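Local coordinates for dihydrodipicolinate synthase (Bacteroides thetaiotaomicron, PDB 4XKY), which probably condenses pyruvate with an aldehyde through a lysine Schiff base, as class I aldolases of the dihydrodipicolinate synthase and N-acetylneuraminate lyase family do, at residues 87-92 against 123-128; 117-122 against 148-153; 168-173 against 197-202; 249-254 against 289-294; 267-272 against 293-298. All coordinates share one frame; numbering follows the deposited sequence.

Contact 1. Residues 87-92 against 123-128; sequences ESVNLA and EHLLPQ
Val89 meets Leu125 and Gln128 where two successive helices, 85-97 and 115-125, lie side by side on the outside of a (beta/alpha)8 barrel. The contact is small and has no hydrogen bond across it. One methyl of Val89 does most of the work. Its CG2 is 4.0 Å from Leu125 CD1, and these two side chains run past each other in opposite directions. Leu125 has its CG anti to the backbone N (chi1 180°), which carries CD1 towards the valine although its CB does not point there. Gln128 comes in differently, at about a right angle to Val89. Its CB is also 4.0 Å from Val89 CG2, and its OE1 reaches 3.7 Å from that methyl. The other methyl, Val89 CG1, faces the backbone and lies 3.8 Å from Gln128 O. Further in, Leu125 and Ala92 both rest on strand 102-105, on Ser105 and Val103. Gln128 is exposed, yet its amide is held in place from within its own segment. Its NE2 donates to His124 O at 3.0 Å in a nearly straight bond (175°). The acceptor lies in the glutamine amide plane, while NE2 sits 44° above the plane of the His124 carbonyl.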
# COMPACT_ATOMS: atom_id res chain seq x y z
N GLU A 87 -1.29 -17.31 23.09
CA GLU A 87 -0.62 -16.31 23.92
C GLU A 87 -1.56 -15.17 24.33
O GLU A 87 -1.54 -14.70 25.47
CB GLU A 87 0.60 -15.72 23.18
CG GLU A 87 1.69 -16.73 22.83
CD GLU A 87 2.22 -17.50 24.02
OE1 GLU A 87 2.02 -17.03 25.16
OE2 GLU A 87 2.81 -18.58 23.82
N SER A 88 -2.41 -14.75 23.40
CA SER A 88 -3.40 -13.74 23.70
C SER A 88 -4.37 -14.16 24.85
O SER A 88 -4.59 -13.40 25.81
CB SER A 88 -4.15 -13.37 22.42
OG SER A 88 -5.15 -12.41 22.69
N VAL A 89 -4.90 -15.38 24.77
CA VAL A 89 -5.79 -15.89 25.80
C VAL A 89 -5.03 -15.97 27.15
O VAL A 89 -5.57 -15.60 28.18
CB VAL A 89 -6.40 -17.25 25.40
CG1 VAL A 89 -7.10 -17.90 26.59
CG2 VAL A 89 -7.36 -17.05 24.22
N ASN A 90 -3.77 -16.39 27.12
CA ASN A 90 -2.99 -16.46 28.34
C ASN A 90 -2.84 -15.07 29.01
O ASN A 90 -2.89 -14.96 30.23
CB ASN A 90 -1.63 -17.11 28.04
CG ASN A 90 -0.73 -17.18 29.27
OD1 ASN A 90 -0.96 -18.00 30.16
ND2 ASN A 90 0.28 -16.33 29.33
N LEU A 91 -2.67 -14.01 28.21
CA LEU A 91 -2.54 -12.68 28.79
C LEU A 91 -3.85 -12.23 29.40
O LEU A 91 -3.84 -11.58 30.46
CB LEU A 91 -2.08 -11.63 27.79
CG LEU A 91 -0.66 -11.74 27.26
CD1 LEU A 91 -0.41 -10.64 26.24
CD2 LEU A 91 0.37 -11.66 28.39
N ALA A 92 -4.95 -12.55 28.71
CA ALA A 92 -6.29 -12.26 29.23
C ALA A 92 -6.51 -12.93 30.59
O ALA A 92 -6.98 -12.28 31.50
CB ALA A 92 -7.38 -12.68 28.27
N GLU A 123 -16.04 -14.58 17.29
CA GLU A 123 -16.93 -15.63 17.77
C GLU A 123 -16.17 -16.79 18.42
O GLU A 123 -16.62 -17.32 19.42
CB GLU A 123 -17.88 -16.13 16.67
CG GLU A 123 -19.13 -15.26 16.54
CD GLU A 123 -20.03 -15.63 15.38
OE1 GLU A 123 -19.93 -16.76 14.84
OE2 GLU A 123 -20.87 -14.79 15.00
N HIS A 124 -15.03 -17.17 17.86
CA HIS A 124 -14.18 -18.19 18.48
C HIS A 124 -13.39 -17.65 19.69
O HIS A 124 -13.08 -18.40 20.62
CB HIS A 124 -13.19 -18.76 17.46
CG HIS A 124 -13.84 -19.44 16.29
ND1 HIS A 124 -15.03 -20.14 16.39
CD2 HIS A 124 -13.44 -19.57 15.01
CE1 HIS A 124 -15.34 -20.65 15.21
NE2 HIS A 124 -14.39 -20.31 14.35
N LEU A 125 -13.03 -16.36 19.67
CA LEU A 125 -12.21 -15.81 20.75
C LEU A 125 -13.05 -15.65 22.03
O LEU A 125 -12.60 -16.01 23.12
CB LEU A 125 -11.56 -14.48 20.35
CG LEU A 125 -10.68 -13.82 21.43
CD1 LEU A 125 -9.49 -14.69 21.81
CD2 LEU A 125 -10.23 -12.43 21.01
N LEU A 126 -14.26 -15.11 21.87
CA LEU A 126 -15.05 -14.64 23.02
C LEU A 126 -15.30 -15.67 24.12
O LEU A 126 -15.09 -15.36 25.29
CB LEU A 126 -16.37 -13.99 22.55
CG LEU A 126 -16.17 -12.57 22.01
CD1 LEU A 126 -17.36 -12.14 21.18
CD2 LEU A 126 -15.93 -11.56 23.11
N PRO A 127 -15.69 -16.91 23.77
CA PRO A 127 -15.90 -17.89 24.85
C PRO A 127 -14.65 -18.18 25.69
O PRO A 127 -14.75 -18.70 26.79
CB PRO A 127 -16.32 -19.17 24.09
CG PRO A 127 -16.83 -18.70 22.78
CD PRO A 127 -16.07 -17.44 22.45
N GLN A 128 -13.48 -17.86 25.16
CA GLN A 128 -12.22 -18.16 25.83
C GLN A 128 -11.76 -17.05 26.77
O GLN A 128 -10.78 -17.25 27.48
CB GLN A 128 -11.10 -18.37 24.80
CG GLN A 128 -11.44 -19.38 23.71
CD GLN A 128 -10.25 -19.66 22.84
OE1 GLN A 128 -9.21 -20.09 23.32
NE2 GLN A 128 -10.38 -19.39 21.54

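Contact 2. Residues 117-122 against 148-153; sequences ELIEFY and PATIQR
Two neighbouring helices of the outer layer of the (beta/alpha)8 barrel pack here through Ile119, Thr150 and Arg153. They are consecutive helices of the barrel, with strand 133-137 between them in sequence. The segments run nearly parallel, at 22°, with axes 10.2 Å apart. Ile119 projects between them and uses all its outer carbons. Its CG1 touches Thr150 CG2 at 3.7 Å. Leu118 adds a looser contact, with its CB 4.3 Å from the same threonine methyl. The end of the ethyl arm meets the arginine too, with Ile119 CD1 4.0 Å from Arg153 NH1 and 4.1 Å from Arg153 CG. The branch methyl, Ile119 CG2, lies over one face of the Arg153 guanidinium, 3.8 Å above the plane and offset towards the rim. The Arg153 chain bends at chi2 (72°), which brings the guanidinium to the isoleucine; the two side chains cross at about a right angle. The polar ends are tied to helix 115-125 beyond the segment. Thr150 OG1 is hydrogen-bonded to Gln115 OE1, and Arg153 NH2 forms a salt bridge with Glu123 OE2. Polar links thus supplement an apolar centre. Inward, Tyr122 rests on Leu133 and Leu135 of strand 133-137. On its far flank, helix 148-154 is packed by Ile151 against Val176 and Met180 of helix 170-180.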
# COMPACT_ATOMS: atom_id res chain seq x y z
N GLU A 117 -14.83 -13.29 8.07
CA GLU A 117 -13.74 -13.85 8.87
C GLU A 117 -13.44 -13.07 10.15
O GLU A 117 -13.02 -13.66 11.14
CB GLU A 117 -12.45 -13.95 8.06
CG GLU A 117 -12.53 -14.87 6.85
CD GLU A 117 -12.71 -14.08 5.58
OE1 GLU A 117 -11.69 -13.83 4.90
OE2 GLU A 117 -13.86 -13.68 5.28
N LEU A 118 -13.60 -11.75 10.12
CA LEU A 118 -13.47 -10.97 11.36
C LEU A 118 -14.52 -11.38 12.38
O LEU A 118 -14.24 -11.45 13.59
CB LEU A 118 -13.62 -9.47 11.08
CG LEU A 118 -12.39 -8.73 10.59
CD1 LEU A 118 -12.72 -7.25 10.48
CD2 LEU A 118 -11.22 -8.93 11.54
N ILE A 119 -15.73 -11.64 11.91
CA ILE A 119 -16.81 -11.98 12.82
C ILE A 119 -16.50 -13.32 13.45
O ILE A 119 -16.65 -13.50 14.66
CB ILE A 119 -18.17 -11.98 12.09
CG1 ILE A 119 -18.56 -10.53 11.76
CG2 ILE A 119 -19.24 -12.66 12.94
CD1 ILE A 119 -19.56 -10.39 10.63
N GLU A 120 -16.03 -14.25 12.63
CA GLU A 120 -15.77 -15.60 13.12
C GLU A 120 -14.58 -15.61 14.08
O GLU A 120 -14.56 -16.40 15.01
CB GLU A 120 -15.56 -16.60 11.97
CG GLU A 120 -14.10 -16.83 11.55
CD GLU A 120 -13.85 -18.16 10.84
OE1 GLU A 120 -14.58 -19.14 11.09
OE2 GLU A 120 -12.90 -18.23 10.04
N PHE A 121 -13.59 -14.76 13.84
CA PHE A 121 -12.46 -14.62 14.74
C PHE A 121 -12.94 -14.32 16.15
O PHE A 121 -12.57 -15.00 17.10
CB PHE A 121 -11.52 -13.50 14.29
CG PHE A 121 -10.38 -13.29 15.22
CD1 PHE A 121 -9.22 -14.03 15.09
CD2 PHE A 121 -10.49 -12.40 16.27
CE1 PHE A 121 -8.17 -13.86 15.97
CE2 PHE A 121 -9.44 -12.24 17.16
CZ PHE A 121 -8.28 -12.97 17.01
N TYR A 122 -13.77 -13.29 16.28
CA TYR A 122 -14.30 -12.91 17.58
C TYR A 122 -15.28 -13.90 18.16
O TYR A 122 -15.32 -14.08 19.37
CB TYR A 122 -14.87 -11.49 17.52
CG TYR A 122 -13.71 -10.57 17.52
CD1 TYR A 122 -12.96 -10.38 18.68
CD2 TYR A 122 -13.28 -9.95 16.37
CE1 TYR A 122 -11.85 -9.59 18.70
CE2 TYR A 122 -12.16 -9.13 16.37
CZ TYR A 122 -11.44 -8.96 17.54
OH TYR A 122 -10.32 -8.15 17.57
N PRO A 148 -18.63 -1.04 9.54
CA PRO A 148 -19.63 -0.64 10.52
C PRO A 148 -20.58 -1.76 10.91
O PRO A 148 -20.77 -1.99 12.10
CB PRO A 148 -20.37 0.48 9.81
CG PRO A 148 -19.29 1.16 9.05
CD PRO A 148 -18.42 0.03 8.54
N ALA A 149 -21.15 -2.45 9.93
CA ALA A 149 -22.11 -3.52 10.20
C ALA A 149 -21.44 -4.64 11.01
O ALA A 149 -22.08 -5.24 11.86
CB ALA A 149 -22.72 -4.06 8.91
N THR A 150 -20.16 -4.91 10.74
CA THR A 150 -19.39 -5.92 11.47
C THR A 150 -19.32 -5.56 12.95
O THR A 150 -19.48 -6.42 13.81
CB THR A 150 -17.95 -6.07 10.91
OG1 THR A 150 -17.99 -6.54 9.56
CG2 THR A 150 -17.15 -7.07 11.72
N ILE A 151 -19.06 -4.29 13.25
CA ILE A 151 -19.01 -3.83 14.63
C ILE A 151 -20.37 -3.96 15.29
O ILE A 151 -20.46 -4.41 16.43
CB ILE A 151 -18.46 -2.40 14.74
CG1 ILE A 151 -16.94 -2.44 14.59
CG2 ILE A 151 -18.76 -1.79 16.10
CD1 ILE A 151 -16.33 -1.10 14.26
N GLN A 152 -21.44 -3.57 14.58
CA GLN A 152 -22.81 -3.78 15.08
C GLN A 152 -23.00 -5.21 15.49
O GLN A 152 -23.50 -5.50 16.58
CB GLN A 152 -23.85 -3.51 14.00
CG GLN A 152 -24.66 -2.25 14.14
CD GLN A 152 -25.60 -2.07 12.96
OE1 GLN A 152 -25.63 -1.01 12.32
NE2 GLN A 152 -26.36 -3.11 12.65
N ARG A 153 -22.62 -6.10 14.58
CA ARG A 153 -22.83 -7.52 14.74
C ARG A 153 -22.05 -8.14 15.92
O ARG A 153 -22.60 -8.96 16.65
CB ARG A 153 -22.47 -8.23 13.44
CG ARG A 153 -22.38 -9.75 13.52
CD ARG A 153 -23.74 -10.42 13.66
NE ARG A 153 -23.56 -11.86 13.82
CZ ARG A 153 -23.19 -12.69 12.84
NH1 ARG A 153 -22.97 -12.23 11.60
NH2 ARG A 153 -23.03 -13.99 13.09

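Contact 3. Residues 168-173 against 197-202; sequences ANTVYF and AESVLL
Thr170 faces Glu198 and Ser199 in a loose, buried contact. No hydrogen bond joins the two segments. Thr170 CG2 is 4.3 Å from Ser199 OG, and Thr170 OG1 is 4.3 Å from Glu198 OE1. The CB atoms of Thr170 and Ser199 both point toward the other segment. Glu198 starts to one side, and only its carboxylate end comes nearer. The polar ends have their partners outside the pair. Ser199 OG is hydrogen-bonded to Ile195 O, one turn back in its own chain, and the side chain of Ile195 in turn touches Thr170. Thr170 OG1 is hydrogen-bonded to a polar side chain of a neighbouring subunit. An acidic side chain of a neighbouring subunit also lies close to Glu198 OE1, a like-charge pairing that might raise the pKa of one of the two. Toward the barrel strands, Phe173 and Ser199 both rest on Val190 of strand 187-190; both also touch Ala204. The start of helix 170-180 is set by Asn169 at the N-cap. Its OD1 accepts from Tyr172 N at 2.8 Å, in an almost straight bond (178°). The donor is 49° above the plane of the side-chain carbonyl. Tyr172 OH is hydrogen-bonded to Phe146 O, which ties this first turn to the loop between strand 133-137 and helix 148-154. The arrangement is an N-capped helix start of a (beta/alpha)8 barrel packed on the next helix along the chain, at a subunit interface of the tetramer. Helix 170-180 follows strand 160-165, which carries Lys164, the predicted Schiff-base lysine.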
# COMPACT_ATOMS: atom_id res chain seq x y z
N ALA A 168 -7.16 7.27 12.56
CA ALA A 168 -7.05 8.72 12.34
C ALA A 168 -7.99 9.22 11.22
O ALA A 168 -7.96 10.40 10.84
CB ALA A 168 -5.60 9.09 12.04
N ASN A 169 -8.79 8.30 10.69
CA ASN A 169 -9.82 8.52 9.67
C ASN A 169 -11.20 8.75 10.28
O ASN A 169 -11.86 7.80 10.72
CB ASN A 169 -9.89 7.32 8.73
CG ASN A 169 -10.90 7.51 7.62
OD1 ASN A 169 -11.92 8.15 7.81
ND2 ASN A 169 -10.61 6.99 6.44
N THR A 170 -11.63 10.01 10.30
CA THR A 170 -12.86 10.37 11.00
C THR A 170 -14.13 10.20 10.18
O THR A 170 -15.21 10.20 10.74
CB THR A 170 -12.80 11.80 11.59
OG1 THR A 170 -12.01 12.63 10.74
CG2 THR A 170 -12.18 11.75 12.97
N VAL A 171 -14.00 10.03 8.87
CA VAL A 171 -15.13 9.60 8.06
C VAL A 171 -15.53 8.20 8.53
O VAL A 171 -16.70 7.92 8.80
CB VAL A 171 -14.76 9.51 6.57
CG1 VAL A 171 -15.86 8.80 5.76
CG2 VAL A 171 -14.52 10.90 6.02
N TYR A 172 -14.52 7.34 8.62
CA TYR A 172 -14.72 5.96 9.09
C TYR A 172 -15.26 5.96 10.52
O TYR A 172 -16.23 5.27 10.80
CB TYR A 172 -13.43 5.14 8.99
CG TYR A 172 -13.50 3.83 9.73
CD1 TYR A 172 -14.15 2.74 9.17
CD2 TYR A 172 -12.93 3.68 11.00
CE1 TYR A 172 -14.22 1.53 9.84
CE2 TYR A 172 -12.99 2.46 11.67
CZ TYR A 172 -13.64 1.39 11.09
OH TYR A 172 -13.73 0.18 11.74
N PHE A 173 -14.68 6.75 11.40
CA PHE A 173 -15.16 6.77 12.78
C PHE A 173 -16.63 7.19 12.91
O PHE A 173 -17.36 6.62 13.71
CB PHE A 173 -14.30 7.66 13.68
CG PHE A 173 -14.61 7.50 15.15
CD1 PHE A 173 -14.06 6.44 15.87
CD2 PHE A 173 -15.48 8.36 15.79
CE1 PHE A 173 -14.33 6.29 17.23
CE2 PHE A 173 -15.77 8.21 17.14
CZ PHE A 173 -15.20 7.16 17.86
N ALA A 197 -10.96 16.15 20.75
CA ALA A 197 -11.92 17.22 21.01
C ALA A 197 -13.03 17.20 19.96
O ALA A 197 -14.21 17.30 20.30
CB ALA A 197 -11.23 18.57 21.02
N GLU A 198 -12.66 17.03 18.69
CA GLU A 198 -13.70 17.11 17.68
C GLU A 198 -14.58 15.86 17.73
O GLU A 198 -15.79 15.94 17.53
CB GLU A 198 -13.10 17.37 16.30
CG GLU A 198 -12.55 16.17 15.59
CD GLU A 198 -11.73 16.58 14.39
OE1 GLU A 198 -12.08 16.18 13.25
OE2 GLU A 198 -10.75 17.34 14.59
N SER A 199 -14.00 14.70 18.04
CA SER A 199 -14.77 13.47 18.11
C SER A 199 -15.69 13.52 19.32
O SER A 199 -16.84 13.13 19.23
CB SER A 199 -13.86 12.26 18.20
OG SER A 199 -12.88 12.27 17.17
N VAL A 200 -15.20 14.04 20.46
CA VAL A 200 -16.05 14.11 21.65
C VAL A 200 -17.20 15.09 21.44
O VAL A 200 -18.33 14.82 21.82
CB VAL A 200 -15.25 14.45 22.93
CG1 VAL A 200 -16.17 14.71 24.11
CG2 VAL A 200 -14.34 13.29 23.29
N LEU A 201 -16.92 16.22 20.80
CA LEU A 201 -17.97 17.20 20.51
C LEU A 201 -19.17 16.58 19.85
O LEU A 201 -20.31 16.98 20.10
CB LEU A 201 -17.44 18.32 19.62
CG LEU A 201 -16.79 19.47 20.37
CD1 LEU A 201 -15.99 20.32 19.42
CD2 LEU A 201 -17.85 20.31 21.08
N LEU A 202 -18.89 15.61 18.99
CA LEU A 202 -19.91 14.86 18.27
C LEU A 202 -20.23 13.53 18.93
O LEU A 202 -20.65 12.60 18.27
CB LEU A 202 -19.44 14.61 16.84
CG LEU A 202 -19.86 15.65 15.83
CD1 LEU A 202 -19.25 17.00 16.13
CD2 LEU A 202 -19.43 15.17 14.46

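Contact 4. Residues 249-254 against 289-294; sequences YTVGQH and GKIWKA
This is an apolar contact between a loop and a helix, made by Val251 on Ile291 and Lys290. The loop joins helix 231-247 to helix 257-268, and the partner is the last helix, 285-298. Val251 points toward the helix. Its CG2 is 3.6 Å from Ile291 CD1, the closest approach of the two segments, and its CB is 4.1 Å from the same methyl. Ile291 does not aim its CB at the loop. Its second torsion (chi2 -78°) folds CD1 round to the valine, and the two side chains then cross obliquely. The three helices concerned form the C-terminal helical region that follows the barrel in this family. Within it, Phe283 touches both Val251 and Ile291. Ile291 also packs on Cys264, Ala265 and Leu268, so it lies between the loop and helix 257-268. Lys290 flanks the valine on the exposed side. Its CD is 4.3 Å from Val251 CG1, and its chain then leads away from the loop. Earlier in the loop, Tyr249 packs its ring edge-to-face with Tyr258 and hydrogen-bonds through OH to Glu193 OE1. Thr250 OG1 is hydrogen-bonded to Ala246 O, at the end of helix 231-247.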
# COMPACT_ATOMS: atom_id res chain seq x y z
N TYR A 249 6.47 15.44 19.56
CA TYR A 249 6.43 14.17 18.89
C TYR A 249 7.21 14.18 17.58
O TYR A 249 7.24 13.17 16.90
CB TYR A 249 5.00 13.74 18.62
CG TYR A 249 4.11 13.65 19.84
CD1 TYR A 249 4.63 13.41 21.13
CD2 TYR A 249 2.73 13.78 19.71
CE1 TYR A 249 3.79 13.32 22.24
CE2 TYR A 249 1.89 13.70 20.81
CZ TYR A 249 2.42 13.47 22.07
OH TYR A 249 1.57 13.38 23.14
N THR A 250 7.85 15.30 17.23
CA THR A 250 8.46 15.42 15.87
C THR A 250 9.99 15.53 15.87
O THR A 250 10.57 15.87 14.86
CB THR A 250 7.91 16.65 15.14
OG1 THR A 250 8.10 17.81 15.97
CG2 THR A 250 6.42 16.48 14.83
N VAL A 251 10.65 15.22 16.97
CA VAL A 251 12.10 15.39 17.05
C VAL A 251 12.90 14.27 16.38
O VAL A 251 13.95 14.52 15.81
CB VAL A 251 12.57 15.54 18.49
CG1 VAL A 251 14.08 15.46 18.56
CG2 VAL A 251 12.07 16.89 19.01
N GLY A 252 12.43 13.05 16.47
CA GLY A 252 13.14 11.98 15.78
C GLY A 252 13.31 12.23 14.28
O GLY A 252 12.51 12.92 13.65
N GLN A 253 14.36 11.65 13.72
CA GLN A 253 14.38 11.34 12.30
C GLN A 253 13.74 9.95 12.15
O GLN A 253 14.41 9.01 11.70
CB GLN A 253 15.81 11.33 11.75
N HIS A 254 12.47 9.79 12.54
CA HIS A 254 11.80 8.49 12.42
C HIS A 254 10.28 8.50 12.69
O HIS A 254 9.71 9.49 13.14
CB HIS A 254 12.48 7.44 13.31
N GLY A 289 17.96 17.51 24.58
CA GLY A 289 18.01 18.98 24.65
C GLY A 289 16.87 19.67 23.92
O GLY A 289 16.30 20.65 24.41
N LYS A 290 16.51 19.17 22.75
CA LYS A 290 15.41 19.74 21.99
C LYS A 290 14.08 19.49 22.65
O LYS A 290 13.19 20.32 22.58
CB LYS A 290 15.34 19.16 20.60
CG LYS A 290 16.45 19.62 19.68
CD LYS A 290 16.13 19.21 18.26
CE LYS A 290 17.39 19.07 17.45
NZ LYS A 290 17.97 20.39 17.09
N ILE A 291 13.91 18.30 23.22
CA ILE A 291 12.66 18.00 23.86
C ILE A 291 12.53 18.91 25.08
O ILE A 291 11.48 19.44 25.32
CB ILE A 291 12.53 16.50 24.23
CG1 ILE A 291 12.44 15.64 22.97
CG2 ILE A 291 11.31 16.28 25.12
CD1 ILE A 291 11.10 15.62 22.29
N TRP A 292 13.59 19.10 25.86
CA TRP A 292 13.54 19.99 27.04
C TRP A 292 13.12 21.42 26.64
O TRP A 292 12.22 22.02 27.25
CB TRP A 292 14.88 19.96 27.79
CG TRP A 292 14.99 20.90 28.97
CD1 TRP A 292 15.92 21.88 29.13
CD2 TRP A 292 14.17 20.93 30.15
NE1 TRP A 292 15.73 22.53 30.32
CE2 TRP A 292 14.65 21.98 30.96
CE3 TRP A 292 13.05 20.20 30.57
CZ2 TRP A 292 14.06 22.31 32.21
CZ3 TRP A 292 12.46 20.53 31.81
CH2 TRP A 292 12.98 21.57 32.61
N LYS A 293 13.76 21.96 25.60
CA LYS A 293 13.40 23.27 25.04
C LYS A 293 11.93 23.34 24.66
O LYS A 293 11.22 24.32 24.96
CB LYS A 293 14.25 23.56 23.79
CG LYS A 293 13.88 24.82 23.01
CD LYS A 293 14.07 26.06 23.86
CE LYS A 293 13.93 27.35 23.06
NZ LYS A 293 14.88 28.36 23.61
N ALA A 294 11.46 22.32 23.98
CA ALA A 294 10.05 22.23 23.65
C ALA A 294 9.16 22.27 24.90
O ALA A 294 8.12 22.94 24.91
CB ALA A 294 9.77 20.96 22.86

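Contact 5. Residues 267-272 against 293-298; sequences SLLGIC and KALQNL
Gly270 N bonds back to Ser267 O at 3.0 Å, and this turn carries Leu268 and Leu269, the two residues that meet Leu295. The turn is a Schellman motif that ends helix 257-268. Gly270 has positive phi (78°), a conformation that glycine takes easily. Across the contact all touching is apolar, and a single methyl receives both leucines. Leu295 CD1 is 3.9 Å from Leu268 CB and 4.1 Å from Leu268 CD1. The same methyl is 4.3 Å from Leu269 CG. Leu295 has its CG anti to its carbonyl carbon (chi1 -80°) and CD1 continuing outward from CA (chi2 171°), which puts that methyl against the turn. Leu268 slants across it, and its CB also points toward the last helix. Leu269 starts to one side and only its branched end approaches. The fold here is the C-terminal helical region that follows the (beta/alpha)8 barrel, with helix 257-268 laid against the last helix, 285-298. Leu295 is buried and also touches Ala265 and Phe215. Leu298, one turn on, packs on Gln243 and Ile244 of helix 231-247. Ser267 OG is hydrogen-bonded to Arg288 NH1, a polar tie to the same last helix. Just after the turn, Ile271 O accepts from Arg29 NE of helix 24-36, a helix of the barrel.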
# COMPACT_ATOMS: atom_id res chain seq x y z
N SER A 267 10.80 11.52 31.32
CA SER A 267 12.03 11.52 32.09
C SER A 267 12.43 12.93 32.56
O SER A 267 12.77 13.13 33.73
CB SER A 267 13.17 10.89 31.28
OG SER A 267 14.40 11.24 31.86
N LEU A 268 12.34 13.89 31.65
CA LEU A 268 12.65 15.28 31.96
C LEU A 268 11.67 15.83 32.99
O LEU A 268 12.03 16.63 33.83
CB LEU A 268 12.62 16.12 30.70
CG LEU A 268 13.84 15.96 29.80
CD1 LEU A 268 13.52 16.52 28.43
CD2 LEU A 268 15.05 16.67 30.41
N LEU A 269 10.44 15.35 32.94
CA LEU A 269 9.45 15.70 33.95
C LEU A 269 9.61 15.00 35.32
O LEU A 269 8.83 15.29 36.21
CB LEU A 269 8.05 15.46 33.39
CG LEU A 269 7.66 16.39 32.24
CD1 LEU A 269 6.46 15.81 31.54
CD2 LEU A 269 7.33 17.79 32.73
N GLY A 270 10.60 14.13 35.51
CA GLY A 270 10.78 13.42 36.79
C GLY A 270 9.84 12.24 37.03
O GLY A 270 9.77 11.71 38.12
N ILE A 271 9.11 11.81 36.01
CA ILE A 271 8.08 10.76 36.20
C ILE A 271 8.64 9.34 36.07
O ILE A 271 8.53 8.55 37.00
CB ILE A 271 6.88 10.98 35.26
CG1 ILE A 271 6.17 12.28 35.64
CG2 ILE A 271 5.89 9.81 35.34
CD1 ILE A 271 5.55 13.02 34.47
N CYS A 272 9.26 9.03 34.94
CA CYS A 272 9.83 7.70 34.76
C CYS A 272 11.01 7.68 33.80
O CYS A 272 11.37 8.68 33.21
CB CYS A 272 8.75 6.70 34.32
SG CYS A 272 8.08 7.00 32.67
N LYS A 293 13.76 21.96 25.60
CA LYS A 293 13.40 23.27 25.04
C LYS A 293 11.93 23.34 24.66
O LYS A 293 11.22 24.32 24.96
CB LYS A 293 14.25 23.56 23.79
CG LYS A 293 13.88 24.82 23.01
CD LYS A 293 14.07 26.06 23.86
CE LYS A 293 13.93 27.35 23.06
NZ LYS A 293 14.88 28.36 23.61
N ALA A 294 11.46 22.32 23.98
CA ALA A 294 10.05 22.23 23.65
C ALA A 294 9.16 22.27 24.90
O ALA A 294 8.12 22.94 24.91
CB ALA A 294 9.77 20.96 22.86
N LEU A 295 9.56 21.53 25.94
CA LEU A 295 8.77 21.47 27.17
C LEU A 295 8.74 22.83 27.84
O LEU A 295 7.69 23.26 28.28
CB LEU A 295 9.29 20.44 28.17
CG LEU A 295 8.93 18.97 27.95
CD1 LEU A 295 9.74 18.13 28.92
CD2 LEU A 295 7.44 18.72 28.15
N GLN A 296 9.88 23.52 27.88
CA GLN A 296 9.92 24.84 28.48
C GLN A 296 9.07 25.86 27.71
O GLN A 296 8.57 26.81 28.30
CB GLN A 296 11.34 25.35 28.54
CG GLN A 296 12.29 24.56 29.43
CD GLN A 296 13.72 25.09 29.28
OE1 GLN A 296 14.26 25.12 28.17
NE2 GLN A 296 14.31 25.54 30.38
N ASN A 297 8.93 25.67 26.41
CA ASN A 297 8.08 26.52 25.58
C ASN A 297 6.59 26.23 25.68
O ASN A 297 5.78 27.06 25.30
CB ASN A 297 8.48 26.41 24.11
CG ASN A 297 9.75 27.17 23.80
OD1 ASN A 297 10.28 27.93 24.62
ND2 ASN A 297 10.26 26.96 22.61
N LEU A 298 6.21 25.05 26.15
CA LEU A 298 4.82 24.81 26.53
C LEU A 298 4.55 25.55 27.82
O LEU A 298 3.56 26.26 27.96
CB LEU A 298 4.55 23.34 26.79
CG LEU A 298 4.84 22.39 25.64
CD1 LEU A 298 4.58 20.98 26.14
CD2 LEU A 298 4.00 22.70 24.42

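In the fold
From the N terminus, contact 1 closes a loop through strand 102-105 and joins helices 85-97 and 115-125. Contact 2 opens before contact 1 has closed, so the two cross. It closes over strand 133-137. They share helix 115-125 and meet in the Glu123-Arg153 salt bridge. Contact 3 follows in series, closes over strand 187-190 and carries the barrel wall on to helix 196-201. It touches contact 2 where Tyr172 OH packs on Ile151 CD1. Contacts 4 and 5 lie beyond the chain's centre from contacts 1 and 2. Their loops hold no strand. Contact 4 spans helix 257-268; contact 5 opens later and ends on the same helix, 285-298. They also touch where Leu268 packs on the backbone of Trp292.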